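Local atomic coordinates of polyketide cyclase / dehydrase and lipid transport (Nitrosospira multiformis, PDB entry 3P51), a protein that is of unknown function but adopts a Bet v 1-like helix-grip fold and probably binds a small hydrophobic ligand. Residues A50-L53 / L59-L62; I72-D77 / T127-L132. One frame throughout, in Å; residues are numbered along the deposited sequence.

Overall arrangement
Both contacts belong to the helix-grip fold of the Bet v 1-like clan, in which a curved antiparallel sheet wraps around a long C-terminal helix. Contact 1 pairs the neighbouring strands 51-54 and 58-66 of a hairpin; contact 2, later in the chain, reaches from strand 71-78 to helix 120-139. Their centres lie about 11 Å apart, and strands 58-66 and 71-78 are adjacent in the sheet, so the two contacts meet directly: T61 and R51 both engage D77 on one face, while D60 and R52 pack on Y74 on the other. Contact 2 spans the interior between sheet and helix, where relatives bind ligands, and so probably lies at or beside a ligand-binding region.

Contact 1: residues A50-L53 / L59-L62; sequences ARRL and LDTL
R52 and D60 face each other as an antiparallel hydrogen-bonded pair, R52 N giving to D60 O at 2.9 Å and D60 N to R52 O at 2.8 Å. Two residues from this pair, L62 N donates to A50 O at 2.8 Å. R51 with T61 and L53 with L59 are the non-hydrogen-bonded pairs, completing the ladder of a beta hairpin, strands 51-54 and 58-66, within the curved sheet of the Bet v 1-like fold. On the face of R52 and D60 lies a buried salt bridge. With CG between backbone N and carbonyl carbon (chi1 59°) and the rest of its chain extended to NE, R52 reaches D60 side-on: NE lies 3.0 Å from D60 OD2, on the anti lone pair, and NH2 meets the same oxygen at 3.1 Å. This oxygen stays in the guanidinium plane although carboxylate and guanidinium are turned 49° apart. R52 NH1 is held by the carbonyl of F24, and the rings of F24 and Y74 add cation-pi contacts; a leucine in its place would probably leave the buried D60 carboxylate without its counter-charge and the F24 carbonyl without this donor. On the other face, R51 bends at chi3 (82°) and brings NE to T61 OG1 at 2.9 Å, tilted from the guanidinium plane, while R51 NH2 and T61 OG1 both reach D77 OD2. L59 CD2 lies over one face of this guanidinium, 3.5 Å from R51 NH2, and L59 CB touches L53 CD1.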
loop_
_atom_site.group_PDB
_atom_site.type_symbol
_atom_site.label_atom_id
_atom_site.label_comp_id
_atom_site.label_asym_id
_atom_site.label_seq_id
_atom_site.Cartn_x
_atom_site.Cartn_y
_atom_site.Cartn_z
ATOM N N ALA A 50 -11.740 18.443 -4.994
ATOM C CA ALA A 50 -12.276 18.966 -6.245
ATOM C C ALA A 50 -13.367 18.035 -6.719
ATOM O O ALA A 50 -13.331 16.850 -6.404
ATOM C CB ALA A 50 -11.172 19.051 -7.300
ATOM N N ARG A 51 -14.317 18.554 -7.499
ATOM C CA ARG A 51 -15.392 17.728 -8.015
ATOM C C ARG A 51 -15.610 17.981 -9.497
ATOM O O ARG A 51 -15.165 18.980 -10.048
ATOM C CB ARG A 51 -16.688 17.984 -7.246
ATOM C CG ARG A 51 -16.494 18.027 -5.736
ATOM C CD ARG A 51 -17.812 18.285 -5.026
ATOM N NE ARG A 51 -18.574 17.048 -4.897
ATOM C CZ ARG A 51 -19.799 16.967 -4.396
ATOM N NH1 ARG A 51 -20.421 18.066 -3.979
ATOM N NH2 ARG A 51 -20.395 15.783 -4.310
ATOM N N ARG A 52 -16.300 17.061 -10.147
ATOM C CA ARG A 52 -16.588 17.230 -11.555
ATOM C C ARG A 52 -17.898 16.564 -11.868
ATOM O O ARG A 52 -18.288 15.611 -11.196
ATOM C CB ARG A 52 -15.474 16.628 -12.416
ATOM C CG ARG A 52 -15.240 15.145 -12.193
ATOM C CD ARG A 52 -13.996 14.636 -12.938
ATOM N NE ARG A 52 -13.889 13.177 -12.856
ATOM C CZ ARG A 52 -12.839 12.473 -13.263
ATOM N NH1 ARG A 52 -11.785 13.085 -13.782
ATOM N NH2 ARG A 52 -12.842 11.151 -13.144
ATOM N N LEU A 53 -18.566 17.077 -12.894
ATOM C CA LEU A 53 -19.745 16.445 -13.455
ATOM C C LEU A 53 -19.459 16.043 -14.906
ATOM O O LEU A 53 -19.105 16.887 -15.726
ATOM C CB LEU A 53 -20.927 17.420 -13.403
ATOM C CG LEU A 53 -22.255 16.828 -13.872
ATOM C CD1 LEU A 53 -22.805 15.900 -12.792
ATOM C CD2 LEU A 53 -23.247 17.935 -14.178
ATOM N N LEU A 59 -21.352 12.567 -11.054
ATOM C CA LEU A 59 -20.708 13.515 -10.144
ATOM C C LEU A 59 -19.570 12.839 -9.362
ATOM O O LEU A 59 -19.833 11.991 -8.508
ATOM C CB LEU A 59 -21.739 14.101 -9.174
ATOM C CG LEU A 59 -21.229 15.140 -8.164
ATOM C CD1 LEU A 59 -20.695 16.387 -8.868
ATOM C CD2 LEU A 59 -22.328 15.496 -7.157
ATOM N N ASP A 60 -18.320 13.218 -9.650
ATOM C CA ASP A 60 -17.125 12.664 -8.977
ATOM C C ASP A 60 -16.482 13.669 -8.014
ATOM O O ASP A 60 -16.435 14.867 -8.309
ATOM C CB ASP A 60 -16.036 12.314 -10.004
ATOM C CG ASP A 60 -16.394 11.133 -10.905
ATOM O OD1 ASP A 60 -17.281 10.323 -10.553
ATOM O OD2 ASP A 60 -15.754 11.001 -11.973
ATOM N N THR A 61 -15.946 13.176 -6.896
ATOM C CA THR A 61 -15.077 13.971 -6.021
ATOM C C THR A 61 -13.676 13.355 -5.936
ATOM O O THR A 61 -13.544 12.143 -5.766
ATOM C CB THR A 61 -15.648 14.059 -4.601
ATOM O OG1 THR A 61 -16.951 14.647 -4.651
ATOM C CG2 THR A 61 -14.769 14.925 -3.727
ATOM N N LEU A 62 -12.635 14.184 -6.063
ATOM C CA LEU A 62 -11.257 13.715 -5.921
ATOM C C LEU A 62 -10.978 13.459 -4.441
ATOM O O LEU A 62 -11.069 14.379 -3.610
ATOM C CB LEU A 62 -10.277 14.767 -6.465
ATOM C CG LEU A 62 -8.784 14.438 -6.552
ATOM C CD1 LEU A 62 -8.537 13.220 -7.447
ATOM C CD2 LEU A 62 -8.009 15.648 -7.076
#

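Contact 2: residues I72-D77 / T127-L132; sequences IMYSMD and TVYRSL
Y74 and Y129 meet at their hydroxyl ends, Y74 OH lying 2.9 Å from Y129 OH. The two side chains come from opposite directions, Y74 from strand 71-78 and Y129 from helix 120-139. The Y74 side chain leaves the strand toward the helix, and its CG, set between backbone N and carbonyl carbon (chi1 56°), carries the hydroxyl into the interior. The ring stands nearly perpendicular to the CA-CB-CG plane, a turn that decides how its faces are directed but not where the hydroxyl lies. Y129 starts differently: its CG lies anti to the carbonyl carbon, beside the backbone N (chi1 -73°), so that a side chain whose first bond does not aim at the strand still delivers its hydroxyl there. At the Y129 ring, Y74 OH sits at the edge near the ring plane, 3.6 Å from Y129 CE1, whereas Y129 OH approaches the Y74 ring obliquely. The rings therefore do not stack on each other; Y129 instead meets the ring of W110, their planes about 30° apart. Such a reach from sheet to C-terminal helix crosses the interior of the helix-grip fold, where relatives of this family bind their ligands; whether a ligand uses these tyrosines is not established. Little surface is buried, and sheet and helix are joined here by a single hydroxyl-to-hydroxyl contact. The indole N-H of W110 can only donate, which makes Y74 OH its acceptor, while Y129 OH also bonds to Y91 OH and the protons of the three hydroxyls remain unassigned. The two buried phenolic oxygens are thus satisfied within a polar chain, by each other and by W110 and Y91.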
loop_
_atom_site.group_PDB
_atom_site.type_symbol
_atom_site.label_atom_id
_atom_site.label_comp_id
_atom_site.label_asym_id
_atom_site.label_seq_id
_atom_site.Cartn_x
_atom_site.Cartn_y
_atom_site.Cartn_z
ATOM N N ILE A 72 -4.758 8.722 -9.272
ATOM C CA ILE A 72 -5.906 9.576 -9.014
ATOM C C ILE A 72 -7.011 8.695 -8.424
ATOM O O ILE A 72 -7.353 7.677 -9.012
ATOM C CB ILE A 72 -6.435 10.176 -10.326
ATOM C CG1 ILE A 72 -5.402 11.103 -10.963
ATOM C CG2 ILE A 72 -7.756 10.903 -10.092
ATOM C CD1 ILE A 72 -5.873 11.707 -12.277
HETATM N N MSE A 73 -7.564 9.068 -7.272
HETATM C CA MSE A 73 -8.663 8.294 -6.700
HETATM C C MSE A 73 -9.850 9.196 -6.462
HETATM O O MSE A 73 -9.692 10.328 -6.031
HETATM C CB MSE A 73 -8.281 7.647 -5.373
HETATM C CG MSE A 73 -7.138 6.656 -5.442
HETATM SE SE MSE A 73 -6.809 5.845 -3.675
HETATM C CE MSE A 73 -8.666 5.664 -3.145
ATOM N N TYR A 74 -11.045 8.683 -6.706
ATOM C CA TYR A 74 -12.227 9.515 -6.579
ATOM C C TYR A 74 -13.425 8.699 -6.141
ATOM O O TYR A 74 -13.489 7.485 -6.377
ATOM C CB TYR A 74 -12.535 10.175 -7.925
ATOM C CG TYR A 74 -12.705 9.168 -9.041
ATOM C CD1 TYR A 74 -13.956 8.641 -9.350
ATOM C CD2 TYR A 74 -11.608 8.728 -9.775
ATOM C CE1 TYR A 74 -14.111 7.701 -10.368
ATOM C CE2 TYR A 74 -11.754 7.800 -10.790
ATOM C CZ TYR A 74 -13.001 7.290 -11.079
ATOM O OH TYR A 74 -13.136 6.363 -12.086
ATOM N N SER A 75 -14.387 9.372 -5.517
ATOM C CA SER A 75 -15.683 8.773 -5.246
ATOM C C SER A 75 -16.630 9.167 -6.366
ATOM O O SER A 75 -16.572 10.289 -6.868
ATOM C CB SER A 75 -16.239 9.265 -3.907
ATOM O OG SER A 75 -16.374 10.680 -3.880
HETATM N N MSE A 76 -17.488 8.239 -6.772
HETATM C CA MSE A 76 -18.602 8.591 -7.639
HETATM C C MSE A 76 -19.826 8.866 -6.765
HETATM O O MSE A 76 -20.429 7.943 -6.219
HETATM C CB MSE A 76 -18.910 7.468 -8.623
HETATM C CG MSE A 76 -19.914 7.878 -9.675
HETATM SE SE MSE A 76 -20.887 6.338 -10.381
HETATM C CE MSE A 76 -19.359 5.475 -11.258
ATOM N N ASP A 77 -20.189 10.138 -6.639
ATOM C CA ASP A 77 -21.265 10.551 -5.741
ATOM C C ASP A 77 -22.658 10.423 -6.379
ATOM O O ASP A 77 -23.655 10.196 -5.689
ATOM C CB ASP A 77 -21.023 11.990 -5.275
ATOM C CG ASP A 77 -19.579 12.225 -4.802
ATOM O OD1 ASP A 77 -18.980 11.311 -4.195
ATOM O OD2 ASP A 77 -19.050 13.333 -5.038
ATOM N N THR A 127 -17.568 -2.149 -18.971
ATOM C CA THR A 127 -17.763 -1.548 -20.280
ATOM C C THR A 127 -17.263 -0.113 -20.316
ATOM O O THR A 127 -16.568 0.284 -21.249
ATOM C CB THR A 127 -19.239 -1.605 -20.702
ATOM O OG1 THR A 127 -19.577 -2.956 -21.034
ATOM C CG2 THR A 127 -19.491 -0.707 -21.908
ATOM N N VAL A 128 -17.622 0.664 -19.300
ATOM C CA VAL A 128 -17.138 2.035 -19.177
ATOM C C VAL A 128 -15.609 2.105 -19.119
ATOM O O VAL A 128 -14.975 2.777 -19.938
ATOM C CB VAL A 128 -17.758 2.737 -17.948
ATOM C CG1 VAL A 128 -16.945 3.975 -17.555
ATOM C CG2 VAL A 128 -19.225 3.100 -18.231
ATOM N N TYR A 129 -15.005 1.409 -18.159
ATOM C CA TYR A 129 -13.549 1.452 -18.036
ATOM C C TYR A 129 -12.807 0.965 -19.278
ATOM O O TYR A 129 -11.785 1.520 -19.636
ATOM C CB TYR A 129 -13.085 0.707 -16.787
ATOM C CG TYR A 129 -13.394 1.487 -15.536
ATOM C CD1 TYR A 129 -13.244 2.866 -15.514
ATOM C CD2 TYR A 129 -13.874 0.861 -14.394
ATOM C CE1 TYR A 129 -13.536 3.602 -14.378
ATOM C CE2 TYR A 129 -14.164 1.587 -13.252
ATOM C CZ TYR A 129 -13.994 2.956 -13.250
ATOM O OH TYR A 129 -14.280 3.690 -12.122
ATOM N N ARG A 130 -13.325 -0.058 -19.946
ATOM C CA ARG A 130 -12.649 -0.565 -21.136
ATOM C C ARG A 130 -12.674 0.476 -22.252
ATOM O O ARG A 130 -11.712 0.622 -22.997
ATOM C CB ARG A 130 -13.261 -1.898 -21.580
ATOM C CG ARG A 130 -12.858 -3.046 -20.671
ATOM C CD ARG A 130 -13.790 -4.238 -20.757
ATOM N NE ARG A 130 -13.471 -5.228 -19.723
ATOM C CZ ARG A 130 -14.186 -6.327 -19.498
ATOM N NH1 ARG A 130 -15.274 -6.576 -20.232
ATOM N NH2 ARG A 130 -13.823 -7.174 -18.536
ATOM N N SER A 131 -13.770 1.220 -22.342
ATOM C CA SER A 131 -13.880 2.284 -23.336
ATOM C C SER A 131 -12.930 3.438 -23.047
ATOM O O SER A 131 -12.261 3.934 -23.947
ATOM C CB SER A 131 -15.319 2.805 -23.420
ATOM O OG SER A 131 -15.365 4.001 -24.180
ATOM N N LEU A 132 -12.875 3.871 -21.791
ATOM C CA LEU A 132 -11.974 4.952 -21.402
ATOM C C LEU A 132 -10.515 4.572 -21.677
ATOM O O LEU A 132 -9.753 5.351 -22.254
ATOM C CB LEU A 132 -12.153 5.305 -19.922
ATOM C CG LEU A 132 -13.546 5.764 -19.462
ATOM C CD1 LEU A 132 -13.585 5.926 -17.952
ATOM C CD2 LEU A 132 -13.954 7.059 -20.139
#